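Side-chain contact in periplasmic chaperone Spy (Escherichia coli, PDB 3OEO), which probably acts as an ATP-independent periplasmic chaperone that limits protein aggregation and helps proteins refold, working as a cradle-shaped homodimer: residues Asp36-Gln41 / Asn105-Glu110. Numbering follows the deposited sequence.
Sequences DAQKQQ and NILTPE. With CD (cadmium ion), chain E.
I106 enters the contact with CG2 anti to its backbone N and CG1 anti to its carbonyl carbon (chi1 -60°), a setting that sends both branches to Q41 in the first turn of helix 38-49. The longer branch ends at the root of the glutamine, with I106 CD1 3.7 Å from Q41 CB. The shorter one meets the amide end, I106 CG2 lying 3.4 Å from Q41 NE2, because the glutamine runs on almost straight beyond CG (chi2 161°). The two side chains therefore run past each other at a slant, one methyl at either end of the glutamine. I106 CG2 also approaches the aliphatic part of Q38, 4.2 Å from Q38 CG. Q38 crosses L107 at about a right angle, with Q38 NE2 3.7 Å from L107 CD1. No hydrogen bond joins the two segments; the polar work of Q38 is done just beyond them, where OE1 is hydrogen-bonded to T35 N and Q111 NE2. L34-T35-D36-A37-Q38 and L107-T108-P109-E110-Q111 both read LTxxQ, the signature of the CpxP/Spy family, and the Q38-L107 touch and the Q38-Q111 bond join the two copies of the motif. In the second copy T108 is the N-cap of helix 109-118, its OG1 making a weak hydrogen bond to Q111 N. An alanine in place of I106 is likely to open a gap beside Q41 and leave its amide end freer to turn. Farther out, D36 binds a cadmium ion through both carboxylate oxygens. Across the segments the chemistry is thus modest apolar packing against glutamine chains, while OE1 of the buried Q38, gripped by two donors, ties the start of helix 38-49 to helix 109-118.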
loop_
_atom_site.group_PDB
_atom_site.type_symbol
_atom_site.label_atom_id
_atom_site.label_comp_id
_atom_site.label_asym_id
_atom_site.label_seq_id
_atom_site.Cartn_x
_atom_site.Cartn_y
_atom_site.Cartn_z
ATOM N N ASP A 36 -17.407 -25.474 5.657
ATOM C CA ASP A 36 -16.883 -25.985 4.397
ATOM C C ASP A 36 -17.578 -25.404 3.164
ATOM O O ASP A 36 -17.235 -25.747 2.036
ATOM C CB ASP A 36 -16.925 -27.516 4.376
ATOM C CG ASP A 36 -15.680 -28.140 4.982
ATOM O OD1 ASP A 36 -14.560 -27.680 4.668
ATOM O OD2 ASP A 36 -15.816 -29.101 5.768
ATOM N N ALA A 37 -18.542 -24.518 3.376
ATOM C CA ALA A 37 -19.167 -23.806 2.272
ATOM C C ALA A 37 -18.505 -22.439 2.100
ATOM O O ALA A 37 -18.375 -21.939 0.978
ATOM C CB ALA A 37 -20.660 -23.657 2.516
ATOM N N GLN A 38 -18.063 -21.870 3.222
ATOM C CA GLN A 38 -17.567 -20.493 3.293
ATOM C C GLN A 38 -16.261 -20.243 2.529
ATOM O O GLN A 38 -16.236 -19.437 1.596
ATOM C CB GLN A 38 -17.442 -20.053 4.759
ATOM C CG GLN A 38 -18.783 -19.920 5.487
ATOM C CD GLN A 38 -18.643 -19.733 6.993
ATOM O OE1 GLN A 38 -19.105 -20.560 7.776
ATOM N NE2 GLN A 38 -18.007 -18.643 7.402
ATOM N N LYS A 39 -15.191 -20.936 2.922
ATOM C CA LYS A 39 -13.868 -20.818 2.276
ATOM C C LYS A 39 -13.910 -20.817 0.745
ATOM O O LYS A 39 -13.160 -20.084 0.096
ATOM C CB LYS A 39 -12.926 -21.928 2.760
ATOM C CG LYS A 39 -12.160 -21.613 4.036
ATOM C CD LYS A 39 -11.433 -22.837 4.595
ATOM C CE LYS A 39 -12.316 -23.644 5.540
ATOM N NZ LYS A 39 -11.523 -24.617 6.340
ATOM N N GLN A 40 -14.787 -21.643 0.181
ATOM C CA GLN A 40 -14.926 -21.766 -1.269
ATOM C C GLN A 40 -15.703 -20.601 -1.883
ATOM O O GLN A 40 -15.437 -20.200 -3.020
ATOM C CB GLN A 40 -15.560 -23.115 -1.643
ATOM C CG GLN A 40 -15.810 -23.338 -3.136
ATOM C CD GLN A 40 -14.602 -23.037 -4.013
ATOM O OE1 GLN A 40 -14.733 -22.395 -5.054
ATOM N NE2 GLN A 40 -13.423 -23.497 -3.596
ATOM N N GLN A 41 -16.663 -20.064 -1.138
ATOM C CA GLN A 41 -17.361 -18.860 -1.578
ATOM C C GLN A 41 -16.409 -17.672 -1.598
ATOM O O GLN A 41 -16.490 -16.823 -2.482
ATOM C CB GLN A 41 -18.590 -18.583 -0.714
ATOM C CG GLN A 41 -19.864 -19.163 -1.305
ATOM C CD GLN A 41 -20.971 -19.310 -0.290
ATOM O OE1 GLN A 41 -21.337 -20.426 0.079
ATOM N NE2 GLN A 41 -21.515 -18.186 0.170
ATOM N N ASN A 105 -20.547 -10.667 4.304
ATOM C CA ASN A 105 -21.945 -11.027 4.075
ATOM C C ASN A 105 -22.190 -12.516 3.859
ATOM O O ASN A 105 -23.341 -12.966 3.818
ATOM C CB ASN A 105 -22.519 -10.216 2.908
ATOM C CG ASN A 105 -23.043 -8.847 3.339
ATOM O OD1 ASN A 105 -24.120 -8.423 2.907
ATOM N ND2 ASN A 105 -22.285 -8.151 4.189
ATOM N N ILE A 106 -21.103 -13.268 3.708
ATOM C CA ILE A 106 -21.164 -14.724 3.629
ATOM C C ILE A 106 -21.205 -15.289 5.044
ATOM O O ILE A 106 -21.687 -16.401 5.269
ATOM C CB ILE A 106 -19.954 -15.305 2.874
ATOM C CG1 ILE A 106 -19.906 -14.760 1.447
ATOM C CG2 ILE A 106 -20.005 -16.834 2.858
ATOM C CD1 ILE A 106 -18.679 -15.185 0.670
ATOM N N LEU A 107 -20.709 -14.502 5.993
ATOM C CA LEU A 107 -20.663 -14.892 7.398
ATOM C C LEU A 107 -22.036 -15.153 8.030
ATOM O O LEU A 107 -23.082 -14.996 7.388
ATOM C CB LEU A 107 -19.891 -13.841 8.207
ATOM C CG LEU A 107 -18.448 -14.088 8.670
ATOM C CD1 LEU A 107 -17.646 -15.004 7.747
ATOM C CD2 LEU A 107 -17.734 -12.757 8.865
ATOM N N THR A 108 -22.005 -15.581 9.290
ATOM C CA THR A 108 -23.197 -15.766 10.102
ATOM C C THR A 108 -23.128 -14.773 11.261
ATOM O O THR A 108 -22.039 -14.305 11.599
ATOM C CB THR A 108 -23.273 -17.195 10.673
ATOM O OG1 THR A 108 -22.145 -17.431 11.527
ATOM C CG2 THR A 108 -23.301 -18.235 9.552
ATOM N N PRO A 109 -24.284 -14.445 11.872
ATOM C CA PRO A 109 -24.333 -13.567 13.038
ATOM C C PRO A 109 -23.325 -13.906 14.144
ATOM O O PRO A 109 -22.743 -12.996 14.739
ATOM C CB PRO A 109 -25.761 -13.757 13.538
ATOM C CG PRO A 109 -26.537 -13.962 12.294
ATOM C CD PRO A 109 -25.639 -14.748 11.373
ATOM N N GLU A 110 -23.122 -15.193 14.414
ATOM C CA GLU A 110 -22.160 -15.615 15.437
ATOM C C GLU A 110 -20.710 -15.458 14.973
ATOM O O GLU A 110 -19.797 -15.348 15.797
ATOM C CB GLU A 110 -22.434 -17.048 15.920
ATOM C CG GLU A 110 -22.517 -18.120 14.829
ATOM C CD GLU A 110 -23.930 -18.325 14.292
ATOM O OE1 GLU A 110 -24.450 -19.456 14.401
ATOM O OE2 GLU A 110 -24.522 -17.361 13.760
HETATM CD CD CD E . -13.053 -29.318 6.114
HETATM O O HOH W 1 -12.899 -27.309 6.777
HETATM O O HOH W 2 -11.952 -30.663 7.368
#